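Local structure of glutathione transferase (Phanerochaete chrysosporium, 4F0C) at residues A[17-21]-A[74-78]; A[108-114]-A[172-177]; A[116-120]-A[143-148]. The protein probably catalyses glutathione-dependent transfer reactions on electrophilic compounds, and as a two-chain assembly it binds oxidized glutathione disulfide. Residues are numbered along the deposited sequence.

Contact 1 (A[17-21]-A[74-78]); sequences NGWKV and SDAIL. With GDS (oxidized glutathione disulfide), chain B.
Segment 17-21 has helical backbone angles throughout and enters helix 18-28, while segment 74-78 forms the opening turn of helix 74-85, where Leu-78 N bonds Ser-74 O at 3.1 Å. The CA atoms of Val-21 and Leu-78, 6.2 Å apart, set the register. Asn-17 (chi1 -72°, chi2 -54°) lays its backbone O 3.6 Å from Ser-74 CB. Its ND2 donates to OE5 of the oxidized glutathione at 2.7 Å, a glycyl carboxylate oxygen, and its OD1 is held by Trp-176 of the C-terminal domain. Gly-18 and Trp-19 follow without meeting the other segment. Lys-20 points toward it with an extended m-t-t-t side chain, whose NZ donates to Ser-74 OG at 2.7 Å and forms a salt bridge with Asp-75 OD1 at 3.0 Å; Gln-109 gives NZ a further partner. Lys-20 O also rests 3.5 Å from Leu-78 CD2. Val-21 (chi1 t) closes the apolar end: its CG2 lies 3.6 Å from Ile-77 CG2 and 4.2 Å from Leu-78 CD2. Ser-74, with chi1 at 61° (p), is thus placed between lysine and ligand: its OG gives a very short bond of 2.5 Å to ligand OE1, and its N a nearly straight one (177°) of 2.9 Å to OE2. A gamma-glutamyl carboxylate gripped by a serine's backbone N and OG at the start of this helix is the signature of the glutathione site in the thioredoxin-like N-terminal domain of glutathione transferases.

Contact 2 (A[108-114]-A[172-177]); sequences FQASGQG and SFVIWN. With GDS (oxidized glutathione disulfide), chain B.
Gln-113 has the most surface covered, and its extended side chain (chi1 and chi2 t) crosses to segment 172-177. Its NE2 donates to Phe-173 O at 3.0 Å (172°) and weakly to Asn-177 OD1 at 2.8 Å. Its OE1 accepts from Gln-109 NE2 (2.8 Å) and from a water that also donates to Ser-172 O (2.7 Å) and accepts from Trp-176 N (2.9 Å). Helix 96-126 widens here into a pi-type turn, with Gly-114 N bonded to Gln-109 O at 3.1 Å; the contact as a whole packs this helix against the start of helix 174-184 in the all-helical C-terminal domain of the glutathione transferase fold. CA atoms pair as Gln-109 with Phe-173 (6.2 Å) and Gly-114 with Trp-176 (6.7 Å). The Phe-173 ring (chi1 m) takes Gln-109 CB over one face, 3.8 Å from its centroid, in a CH-pi contact. Trp-176 (chi1 -82°, chi2 109°) receives Gly-114 CA likewise, 3.9 Å from its five-membered ring centroid, while its NE1 is hydrogen-bonded to Asn-17 OD1 and lies 3.5 Å from ligand OE5.

Contact 3 (A[116-120]-A[143-148]); sequences YFGQA and EILRVF. With GDS (oxidized glutathione disulfide), chain C.
Two long helices of the C-terminal domain of the glutathione transferase fold, 96-126 and 134-155, pack here as a roughly antiparallel pair: the axes of segments 116-120 and 143-148 approach to 10.0 Å at a signed crossing angle of -146°. In register, the nearest CA atoms are those of Phe-117 and Ile-144 (6.1 Å) and of Tyr-116 and Glu-143 (6.9 Å). Phe-117 (chi1 m, chi2 41°) fills the interface. Ile-144 CG1 sits over one ring face, 3.7 Å from the centroid and 15° off the normal, a CH-pi contact; Val-147 CB (3.9 Å from Phe-117 CE1) and Phe-148 CE1 (4.1 Å from Phe-117 CZ) both meet the ring at its edge, near its plane, at neighbouring atoms. Ala-120 CB adds 3.8 Å packing on Ile-144 CD1. At the subunit-facing end Tyr-116 CB meets Glu-143 CG at 3.7 Å, while Glu-143 OE2, lying over the tyrosine ring, forms a salt bridge with Arg-146 NH2 at 3.0 Å. Tyr-116 OH comes within 3.4 Å of CA4 of the oxidized glutathione held mainly by the second subunit.

How the contacts relate
All three contacts are essentially buried, but the centres of contacts 1 and 2 lie about 6 Å from the centre of the chain and that of contact 3 about 14 Å, where Glu-143 becomes partly exposed. Chemistry follows place: contact 1 is charged and polar beside the ligand and apolar at its Val-21 end, contact 2 mixes amide and water bonds with aromatic faces, and contact 3 is mostly apolar between its segments. Contacts 1 and 2 meet across the domain boundary, through Lys-20 NZ to Gln-109 OE1 (2.8 Å) and Asn-17 OD1 to Trp-176 NE1 (2.9 Å), and share one ligand. Contacts 2 and 3 both use helix 96-126 and touch where Asn-177 OD1 lies 3.4 Å from Phe-117 CE2; contacts 1 and 3 do not touch.

Contact 1 (A[17-21]-A[74-78])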
loop_
_atom_site.group_PDB
_atom_site.type_symbol
_atom_site.label_atom_id
_atom_site.label_comp_id
_atom_site.label_asym_id
_atom_site.label_seq_id
_atom_site.Cartn_x
_atom_site.Cartn_y
_atom_site.Cartn_z
ATOM N N ASN A 17 12.624 3.739 -0.217
ATOM C CA ASN A 17 11.901 2.635 -0.835
ATOM C C ASN A 17 12.656 1.740 -1.824
ATOM O O ASN A 17 12.420 0.533 -1.875
ATOM C CB ASN A 17 10.602 3.157 -1.460
ATOM C CG ASN A 17 9.593 3.519 -0.405
ATOM O OD1 ASN A 17 9.273 2.689 0.443
ATOM N ND2 ASN A 17 9.166 4.761 -0.386
ATOM N N GLY A 18 13.542 2.309 -2.629
ATOM C CA GLY A 18 14.258 1.450 -3.562
ATOM C C GLY A 18 15.174 0.447 -2.869
ATOM O O GLY A 18 15.575 -0.556 -3.471
ATOM N N TRP A 19 15.529 0.721 -1.616
ATOM C CA TRP A 19 16.504 -0.135 -0.901
ATOM C C TRP A 19 15.925 -1.500 -0.535
ATOM O O TRP A 19 16.675 -2.450 -0.349
ATOM C CB TRP A 19 17.100 0.608 0.325
ATOM C CG TRP A 19 17.914 1.768 -0.199
ATOM C CD1 TRP A 19 17.520 3.091 -0.289
ATOM C CD2 TRP A 19 19.208 1.688 -0.838
ATOM N NE1 TRP A 19 18.514 3.829 -0.905
ATOM C CE2 TRP A 19 19.556 2.998 -1.246
ATOM C CE3 TRP A 19 20.120 0.645 -1.064
ATOM C CZ2 TRP A 19 20.766 3.285 -1.905
ATOM C CZ3 TRP A 19 21.336 0.943 -1.716
ATOM C CH2 TRP A 19 21.631 2.247 -2.136
ATOM N N LYS A 20 14.591 -1.607 -0.460
ATOM C CA LYS A 20 13.965 -2.923 -0.313
ATOM C C LYS A 20 14.382 -3.822 -1.459
ATOM O O LYS A 20 14.681 -5.010 -1.262
ATOM C CB LYS A 20 12.431 -2.839 -0.397
ATOM C CG LYS A 20 11.753 -1.935 0.652
ATOM C CD LYS A 20 10.255 -1.878 0.272
ATOM C CE LYS A 20 9.518 -0.713 0.959
ATOM N NZ LYS A 20 8.112 -0.637 0.396
ATOM N N VAL A 21 14.339 -3.264 -2.672
ATOM C CA VAL A 21 14.642 -4.032 -3.865
ATOM C C VAL A 21 16.141 -4.330 -3.922
ATOM O O VAL A 21 16.531 -5.435 -4.244
ATOM C CB VAL A 21 14.228 -3.273 -5.130
ATOM C CG1 VAL A 21 14.558 -4.083 -6.367
ATOM C CG2 VAL A 21 12.694 -2.999 -5.076
ATOM N N SER A 74 7.694 -0.466 -5.206
ATOM C CA SER A 74 8.704 -1.303 -4.551
ATOM C C SER A 74 8.200 -2.710 -4.179
ATOM O O SER A 74 8.896 -3.694 -4.433
ATOM C CB SER A 74 9.307 -0.592 -3.311
ATOM O OG SER A 74 8.332 -0.283 -2.300
ATOM N N ASP A 75 6.998 -2.824 -3.596
ATOM C CA ASP A 75 6.591 -4.148 -3.124
ATOM C C ASP A 75 6.123 -5.046 -4.274
ATOM O O ASP A 75 6.220 -6.287 -4.188
ATOM C CB ASP A 75 5.488 -4.076 -2.036
ATOM C CG ASP A 75 6.017 -3.587 -0.700
ATOM O OD1 ASP A 75 7.253 -3.329 -0.554
ATOM O OD2 ASP A 75 5.196 -3.494 0.228
ATOM N N ALA A 76 5.588 -4.441 -5.334
ATOM C CA ALA A 76 5.290 -5.253 -6.527
ATOM C C ALA A 76 6.570 -5.749 -7.193
ATOM O O ALA A 76 6.616 -6.868 -7.713
ATOM C CB ALA A 76 4.443 -4.474 -7.525
ATOM N N ILE A 77 7.602 -4.909 -7.202
ATOM C CA ILE A 77 8.922 -5.334 -7.675
ATOM C C ILE A 77 9.453 -6.541 -6.880
ATOM O O ILE A 77 9.987 -7.505 -7.477
ATOM C CB ILE A 77 9.936 -4.157 -7.614
ATOM C CG1 ILE A 77 9.493 -3.052 -8.585
ATOM C CG2 ILE A 77 11.379 -4.624 -7.971
ATOM C CD1 ILE A 77 10.275 -1.756 -8.404
ATOM N N LEU A 78 9.288 -6.503 -5.555
ATOM C CA LEU A 78 9.717 -7.639 -4.727
ATOM C C LEU A 78 8.991 -8.919 -5.151
ATOM O O LEU A 78 9.626 -9.960 -5.283
ATOM C CB LEU A 78 9.493 -7.393 -3.226
ATOM C CG LEU A 78 10.207 -6.186 -2.587
ATOM C CD1 LEU A 78 9.764 -5.977 -1.112
ATOM C CD2 LEU A 78 11.752 -6.329 -2.674
HETATM N N1 GDS B . 4.433 3.225 -2.679
HETATM C CA1 GDS B . 5.689 3.627 -3.419
HETATM C C1 GDS B . 6.746 2.453 -3.430
HETATM O OE1 GDS B . 6.820 1.682 -2.426
HETATM O OE2 GDS B . 7.417 2.306 -4.491
HETATM C CB1 GDS B . 6.356 4.900 -2.790
HETATM C CG1 GDS B . 7.634 5.300 -3.563
HETATM C CD1 GDS B . 8.133 6.607 -3.033
HETATM O O1 GDS B . 7.625 7.229 -2.115
HETATM N N2 GDS B . 9.260 7.076 -3.678
HETATM C CA2 GDS B . 9.879 8.365 -3.312
HETATM C C2 GDS B . 9.876 9.297 -4.499
HETATM O O2 GDS B . 10.169 8.867 -5.618
HETATM C CB2 GDS B . 11.371 8.179 -2.952
HETATM S SG2 GDS B . 11.519 7.347 -1.355
HETATM N N3 GDS B . 9.629 10.600 -4.252
HETATM C CA3 GDS B . 9.659 11.540 -5.338
HETATM C C3 GDS B . 8.448 12.466 -5.288
HETATM O OE3 GDS B . 8.458 13.482 -6.015
HETATM O OE4 GDS B . 7.511 12.085 -4.563
HETATM N N4 GDS B . 6.833 7.616 0.605
HETATM C CA4 GDS B . 5.653 7.005 1.232
HETATM C C4 GDS B . 5.763 5.459 1.079
HETATM O OE5 GDS B . 6.907 4.937 1.066
HETATM O OE6 GDS B . 4.677 4.849 0.994
HETATM C C5 GDS B . 7.389 8.762 1.117
HETATM O O5 GDS B . 6.957 9.343 2.114
HETATM C CA5 GDS B . 8.622 9.325 0.423
HETATM N N5 GDS B . 8.696 10.802 0.606
HETATM C CB5 GDS B . 9.850 8.642 1.034
HETATM S SG5 GDS B . 11.344 8.979 0.026
HETATM C CA6 GDS B . 6.747 13.662 -1.652
HETATM C C6 GDS B . 5.858 14.282 -0.500
HETATM O OE7 GDS B . 5.236 15.341 -0.734
HETATM O OE8 GDS B . 5.823 13.656 0.581
HETATM N N6 GDS B . 6.321 14.182 -2.951
HETATM C CB6 GDS B . 8.231 14.001 -1.322
HETATM C CG6 GDS B . 8.802 13.140 -0.185
HETATM C CD6 GDS B . 8.709 11.657 -0.522
HETATM O O6 GDS B . 8.678 11.179 -1.662
#

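Contact 2 (A[108-114]-A[172-177])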
loop_
_atom_site.group_PDB
_atom_site.type_symbol
_atom_site.label_atom_id
_atom_site.label_comp_id
_atom_site.label_asym_id
_atom_site.label_seq_id
_atom_site.Cartn_x
_atom_site.Cartn_y
_atom_site.Cartn_z
ATOM N N PHE A 108 0.246 -4.541 4.035
ATOM C CA PHE A 108 0.334 -3.804 5.307
ATOM C C PHE A 108 1.585 -2.910 5.322
ATOM O O PHE A 108 1.534 -1.741 5.718
ATOM C CB PHE A 108 0.284 -4.741 6.529
ATOM C CG PHE A 108 0.497 -4.015 7.853
ATOM C CD1 PHE A 108 -0.240 -2.890 8.161
ATOM C CD2 PHE A 108 1.448 -4.453 8.763
ATOM C CE1 PHE A 108 -0.049 -2.185 9.400
ATOM C CE2 PHE A 108 1.642 -3.776 9.997
ATOM C CZ PHE A 108 0.888 -2.636 10.305
ATOM N N GLN A 109 2.700 -3.457 4.863
ATOM C CA GLN A 109 3.916 -2.642 4.767
ATOM C C GLN A 109 3.641 -1.436 3.845
ATOM O O GLN A 109 3.966 -0.283 4.173
ATOM C CB GLN A 109 5.079 -3.463 4.181
ATOM C CG GLN A 109 6.434 -2.727 4.275
ATOM C CD GLN A 109 6.568 -1.616 3.215
ATOM O OE1 GLN A 109 6.243 -1.822 2.040
ATOM N NE2 GLN A 109 7.056 -0.430 3.634
ATOM N N ALA A 110 3.100 -1.707 2.660
ATOM C CA ALA A 110 2.974 -0.652 1.639
ATOM C C ALA A 110 1.989 0.466 1.991
ATOM O O ALA A 110 2.177 1.628 1.566
ATOM C CB ALA A 110 2.594 -1.268 0.280
ATOM N N SER A 111 0.938 0.124 2.729
ATOM C CA SER A 111 -0.142 1.082 2.997
ATOM C C SER A 111 -0.056 1.620 4.428
ATOM O O SER A 111 -0.535 2.706 4.736
ATOM C CB SER A 111 -1.526 0.425 2.753
ATOM O OG SER A 111 -1.764 -0.658 3.653
ATOM N N GLY A 112 0.537 0.836 5.316
ATOM C CA GLY A 112 0.476 1.150 6.746
ATOM C C GLY A 112 1.847 1.522 7.308
ATOM O O GLY A 112 1.916 2.207 8.310
ATOM N N GLN A 113 2.939 1.070 6.680
ATOM C CA GLN A 113 4.271 1.510 7.146
ATOM C C GLN A 113 4.808 2.689 6.316
ATOM O O GLN A 113 4.914 3.787 6.847
ATOM C CB GLN A 113 5.290 0.369 7.178
ATOM C CG GLN A 113 6.649 0.773 7.823
ATOM C CD GLN A 113 7.801 -0.148 7.431
ATOM O OE1 GLN A 113 7.968 -0.493 6.268
ATOM N NE2 GLN A 113 8.633 -0.514 8.420
ATOM N N GLY A 114 5.192 2.440 5.057
ATOM C CA GLY A 114 5.749 3.484 4.183
ATOM C C GLY A 114 5.054 4.855 4.248
ATOM O O GLY A 114 5.688 5.859 4.531
ATOM N N SER A 172 10.612 -6.402 3.405
ATOM C CA SER A 172 9.963 -5.172 2.950
ATOM C C SER A 172 9.873 -4.106 4.043
ATOM O O SER A 172 9.809 -2.922 3.732
ATOM C CB SER A 172 8.549 -5.479 2.387
ATOM O OG SER A 172 7.656 -5.737 3.471
ATOM N N PHE A 173 9.898 -4.520 5.315
ATOM C CA PHE A 173 9.771 -3.588 6.442
ATOM C C PHE A 173 11.091 -2.984 6.902
ATOM O O PHE A 173 11.094 -2.019 7.685
ATOM C CB PHE A 173 9.164 -4.287 7.686
ATOM C CG PHE A 173 7.683 -4.521 7.605
ATOM C CD1 PHE A 173 6.799 -3.624 8.177
ATOM C CD2 PHE A 173 7.172 -5.664 7.001
ATOM C CE1 PHE A 173 5.422 -3.848 8.113
ATOM C CE2 PHE A 173 5.808 -5.892 6.932
ATOM C CZ PHE A 173 4.921 -4.986 7.511
ATOM N N VAL A 174 12.206 -3.570 6.469
ATOM C CA VAL A 174 13.490 -3.272 7.094
ATOM C C VAL A 174 13.888 -1.807 6.938
ATOM O O VAL A 174 14.231 -1.156 7.928
ATOM C CB VAL A 174 14.614 -4.193 6.551
ATOM C CG1 VAL A 174 15.978 -3.717 7.073
ATOM C CG2 VAL A 174 14.345 -5.637 7.002
ATOM N N ILE A 175 13.849 -1.283 5.707
ATOM C CA ILE A 175 14.450 0.048 5.482
ATOM C C ILE A 175 13.712 1.167 6.246
ATOM O O ILE A 175 14.362 1.999 6.897
ATOM C CB ILE A 175 14.682 0.394 3.985
ATOM C CG1 ILE A 175 15.577 1.641 3.846
ATOM C CG2 ILE A 175 13.343 0.554 3.221
ATOM C CD1 ILE A 175 17.054 1.422 4.246
ATOM N N TRP A 176 12.375 1.149 6.229
ATOM C CA TRP A 176 11.634 2.158 6.991
ATOM C C TRP A 176 11.779 1.975 8.502
ATOM O O TRP A 176 11.768 2.961 9.253
ATOM C CB TRP A 176 10.157 2.185 6.607
ATOM C CG TRP A 176 9.863 2.987 5.358
ATOM C CD1 TRP A 176 9.495 2.495 4.127
ATOM C CD2 TRP A 176 9.906 4.420 5.221
ATOM N NE1 TRP A 176 9.315 3.533 3.249
ATOM C CE2 TRP A 176 9.544 4.722 3.894
ATOM C CE3 TRP A 176 10.188 5.477 6.106
ATOM C CZ2 TRP A 176 9.479 6.032 3.414
ATOM C CZ3 TRP A 176 10.124 6.784 5.632
ATOM C CH2 TRP A 176 9.770 7.050 4.302
ATOM N N ASN A 177 11.895 0.734 8.965
ATOM C CA ASN A 177 12.118 0.537 10.415
ATOM C C ASN A 177 13.459 1.081 10.843
ATOM O O ASN A 177 13.590 1.667 11.921
ATOM C CB ASN A 177 11.952 -0.931 10.848
ATOM C CG ASN A 177 10.488 -1.337 10.961
ATOM O OD1 ASN A 177 9.603 -0.480 11.097
ATOM N ND2 ASN A 177 10.223 -2.638 10.931
HETATM N N1 GDS B . 4.433 3.225 -2.679
HETATM C CA1 GDS B . 5.689 3.627 -3.419
HETATM C C1 GDS B . 6.746 2.453 -3.430
HETATM O OE1 GDS B . 6.820 1.682 -2.426
HETATM O OE2 GDS B . 7.417 2.306 -4.491
HETATM C CB1 GDS B . 6.356 4.900 -2.790
HETATM C CG1 GDS B . 7.634 5.300 -3.563
HETATM C CD1 GDS B . 8.133 6.607 -3.033
HETATM O O1 GDS B . 7.625 7.229 -2.115
HETATM N N2 GDS B . 9.260 7.076 -3.678
HETATM C CA2 GDS B . 9.879 8.365 -3.312
HETATM C C2 GDS B . 9.876 9.297 -4.499
HETATM O O2 GDS B . 10.169 8.867 -5.618
HETATM C CB2 GDS B . 11.371 8.179 -2.952
HETATM S SG2 GDS B . 11.519 7.347 -1.355
HETATM N N3 GDS B . 9.629 10.600 -4.252
HETATM C CA3 GDS B . 9.659 11.540 -5.338
HETATM C C3 GDS B . 8.448 12.466 -5.288
HETATM O OE3 GDS B . 8.458 13.482 -6.015
HETATM O OE4 GDS B . 7.511 12.085 -4.563
HETATM N N4 GDS B . 6.833 7.616 0.605
HETATM C CA4 GDS B . 5.653 7.005 1.232
HETATM C C4 GDS B . 5.763 5.459 1.079
HETATM O OE5 GDS B . 6.907 4.937 1.066
HETATM O OE6 GDS B . 4.677 4.849 0.994
HETATM C C5 GDS B . 7.389 8.762 1.117
HETATM O O5 GDS B . 6.957 9.343 2.114
HETATM C CA5 GDS B . 8.622 9.325 0.423
HETATM N N5 GDS B . 8.696 10.802 0.606
HETATM C CB5 GDS B . 9.850 8.642 1.034
HETATM S SG5 GDS B . 11.344 8.979 0.026
HETATM C CA6 GDS B . 6.747 13.662 -1.652
HETATM C C6 GDS B . 5.858 14.282 -0.500
HETATM O OE7 GDS B . 5.236 15.341 -0.734
HETATM O OE8 GDS B . 5.823 13.656 0.581
HETATM N N6 GDS B . 6.321 14.182 -2.951
HETATM C CB6 GDS B . 8.231 14.001 -1.322
HETATM C CG6 GDS B . 8.802 13.140 -0.185
HETATM C CD6 GDS B . 8.709 11.657 -0.522
HETATM O O6 GDS B . 8.678 11.179 -1.662
HETATM O O HOH W 1 10.469 -0.578 4.844
#

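Contact 3 (A[116-120]-A[143-148])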
loop_
_atom_site.group_PDB
_atom_site.type_symbol
_atom_site.label_atom_id
_atom_site.label_comp_id
_atom_site.label_asym_id
_atom_site.label_seq_id
_atom_site.Cartn_x
_atom_site.Cartn_y
_atom_site.Cartn_z
ATOM N N TYR A 116 2.834 6.324 6.279
ATOM C CA TYR A 116 2.748 7.024 7.554
ATOM C C TYR A 116 4.147 7.362 8.070
ATOM O O TYR A 116 4.376 8.447 8.585
ATOM C CB TYR A 116 2.014 6.149 8.589
ATOM C CG TYR A 116 0.539 6.048 8.257
ATOM C CD1 TYR A 116 -0.362 7.023 8.685
ATOM C CD2 TYR A 116 0.051 5.001 7.476
ATOM C CE1 TYR A 116 -1.749 6.934 8.372
ATOM C CE2 TYR A 116 -1.320 4.914 7.140
ATOM C CZ TYR A 116 -2.210 5.879 7.589
ATOM O OH TYR A 116 -3.562 5.786 7.255
ATOM N N PHE A 117 5.070 6.420 7.952
ATOM C CA PHE A 117 6.456 6.697 8.385
ATOM C C PHE A 117 6.984 7.858 7.523
ATOM O O PHE A 117 7.708 8.755 7.998
ATOM C CB PHE A 117 7.367 5.465 8.211
ATOM C CG PHE A 117 7.194 4.380 9.249
ATOM C CD1 PHE A 117 5.927 3.994 9.712
ATOM C CD2 PHE A 117 8.318 3.684 9.722
ATOM C CE1 PHE A 117 5.801 2.953 10.656
ATOM C CE2 PHE A 117 8.206 2.635 10.641
ATOM C CZ PHE A 117 6.937 2.268 11.120
ATOM N N GLY A 118 6.619 7.845 6.252
ATOM C CA GLY A 118 6.993 8.909 5.338
ATOM C C GLY A 118 6.457 10.285 5.713
ATOM O O GLY A 118 7.138 11.290 5.477
ATOM N N GLN A 119 5.252 10.355 6.289
ATOM C CA GLN A 119 4.721 11.669 6.685
ATOM C C GLN A 119 5.514 12.170 7.888
ATOM O O GLN A 119 5.819 13.356 7.957
ATOM C CB GLN A 119 3.231 11.632 7.030
ATOM C CG GLN A 119 2.339 11.146 5.897
ATOM C CD GLN A 119 2.807 11.655 4.569
ATOM O OE1 GLN A 119 2.729 12.858 4.281
ATOM N NE2 GLN A 119 3.297 10.735 3.727
ATOM N N ALA A 120 5.857 11.274 8.826
ATOM C CA ALA A 120 6.777 11.666 9.907
ATOM C C ALA A 120 8.084 12.213 9.329
ATOM O O ALA A 120 8.548 13.260 9.749
ATOM C CB ALA A 120 7.071 10.506 10.838
ATOM N N GLU A 143 1.918 7.127 15.147
ATOM C CA GLU A 143 1.544 6.032 14.232
ATOM C C GLU A 143 2.702 5.053 14.035
ATOM O O GLU A 143 2.504 3.844 13.935
ATOM C CB GLU A 143 1.067 6.566 12.856
ATOM C CG GLU A 143 0.567 5.462 11.896
ATOM C CD GLU A 143 -0.725 4.734 12.386
ATOM O OE1 GLU A 143 -1.287 5.133 13.424
ATOM O OE2 GLU A 143 -1.151 3.767 11.732
ATOM N N ILE A 144 3.925 5.570 13.976
ATOM C CA ILE A 144 5.080 4.667 13.971
ATOM C C ILE A 144 5.060 3.723 15.179
ATOM O O ILE A 144 5.245 2.525 15.025
ATOM C CB ILE A 144 6.420 5.471 13.950
ATOM C CG1 ILE A 144 6.566 6.141 12.577
ATOM C CG2 ILE A 144 7.576 4.567 14.319
ATOM C CD1 ILE A 144 7.721 7.195 12.492
ATOM N N LEU A 145 4.868 4.274 16.376
ATOM C CA LEU A 145 4.831 3.444 17.597
ATOM C C LEU A 145 3.669 2.459 17.540
ATOM O O LEU A 145 3.773 1.327 18.056
ATOM C CB LEU A 145 4.723 4.310 18.854
ATOM C CG LEU A 145 5.829 5.349 19.072
ATOM C CD1 LEU A 145 5.670 6.031 20.437
ATOM C CD2 LEU A 145 7.182 4.636 18.968
ATOM N N ARG A 146 2.554 2.888 16.942
ATOM C CA ARG A 146 1.393 1.999 16.845
ATOM C C ARG A 146 1.740 0.796 15.961
ATOM O O ARG A 146 1.433 -0.371 16.299
ATOM C CB ARG A 146 0.143 2.707 16.305
ATOM C CG ARG A 146 -1.158 1.877 16.514
ATOM C CD ARG A 146 -2.328 2.359 15.607
ATOM N NE ARG A 146 -2.023 2.156 14.193
ATOM C CZ ARG A 146 -2.195 1.006 13.542
ATOM N NH1 ARG A 146 -2.675 -0.081 14.173
ATOM N NH2 ARG A 146 -1.878 0.944 12.259
ATOM N N VAL A 147 2.376 1.069 14.824
ATOM C CA VAL A 147 2.784 0.012 13.912
ATOM C C VAL A 147 3.807 -0.910 14.590
ATOM O O VAL A 147 3.717 -2.128 14.451
ATOM C CB VAL A 147 3.331 0.582 12.587
ATOM C CG1 VAL A 147 4.082 -0.500 11.726
ATOM C CG2 VAL A 147 2.155 1.268 11.791
ATOM N N PHE A 148 4.766 -0.323 15.304
ATOM C CA PHE A 148 5.689 -1.124 16.121
ATOM C C PHE A 148 4.922 -2.041 17.093
ATOM O O PHE A 148 5.278 -3.210 17.259
ATOM C CB PHE A 148 6.617 -0.228 16.945
ATOM C CG PHE A 148 7.762 0.369 16.162
ATOM C CD1 PHE A 148 8.032 -0.028 14.856
ATOM C CD2 PHE A 148 8.579 1.342 16.751
ATOM C CE1 PHE A 148 9.091 0.544 14.154
ATOM C CE2 PHE A 148 9.636 1.912 16.049
ATOM C CZ PHE A 148 9.896 1.512 14.760
HETATM N N1 GDS C . -4.462 -0.275 4.152
HETATM C CA1 GDS C . -5.718 -0.645 4.908
HETATM C C1 GDS C . -6.757 -1.375 3.968
HETATM O OE1 GDS C . -6.827 -1.037 2.748
HETATM O OE2 GDS C . -7.417 -2.323 4.482
HETATM C CB1 GDS C . -6.411 0.612 5.542
HETATM C CG1 GDS C . -7.689 0.214 6.316
HETATM C CD1 GDS C . -8.213 1.415 7.039
HETATM O O1 GDS C . -7.722 2.531 6.988
HETATM N N2 GDS C . -9.342 1.163 7.792
HETATM C CA2 GDS C . -9.984 2.220 8.598
HETATM C C2 GDS C . -9.987 1.832 10.056
HETATM O O2 GDS C . -10.264 0.674 10.382
HETATM C CB2 GDS C . -11.476 2.372 8.220
HETATM S SG2 GDS C . -11.624 3.147 6.594
HETATM N N3 GDS C . -9.762 2.816 10.951
HETATM C CA3 GDS C . -9.798 2.512 12.354
HETATM C C3 GDS C . -8.604 3.127 13.073
HETATM O OE3 GDS C . -8.624 3.156 14.323
HETATM O OE4 GDS C . -7.666 3.493 12.341
HETATM N N4 GDS C . -6.958 4.950 5.669
HETATM C CA4 GDS C . -5.773 5.103 4.814
HETATM C C4 GDS C . -5.857 4.050 3.668
HETATM O OE5 GDS C . -6.993 3.707 3.250
HETATM O OE6 GDS C . -4.762 3.633 3.240
HETATM C C5 GDS C . -7.536 6.039 6.273
HETATM O O5 GDS C . -7.122 7.191 6.142
HETATM C CA5 GDS C . -8.773 5.802 7.130
HETATM N N5 GDS C . -8.871 6.834 8.200
HETATM C CB5 GDS C . -9.994 5.861 6.207
HETATM S SG5 GDS C . -11.486 5.234 7.071
HETATM C CA6 GDS C . -6.950 6.779 11.858
HETATM C C6 GDS C . -6.080 8.086 11.669
HETATM O OE7 GDS C . -5.474 8.546 12.661
HETATM O OE8 GDS C . -6.045 8.576 10.520
HETATM N N6 GDS C . -6.523 6.059 13.058
HETATM C CB6 GDS C . -8.442 7.223 11.920
HETATM C CG6 GDS C . -9.008 7.605 10.543
HETATM C CD6 GDS C . -8.889 6.446 9.561
HETATM O O6 GDS C . -8.841 5.249 9.865
#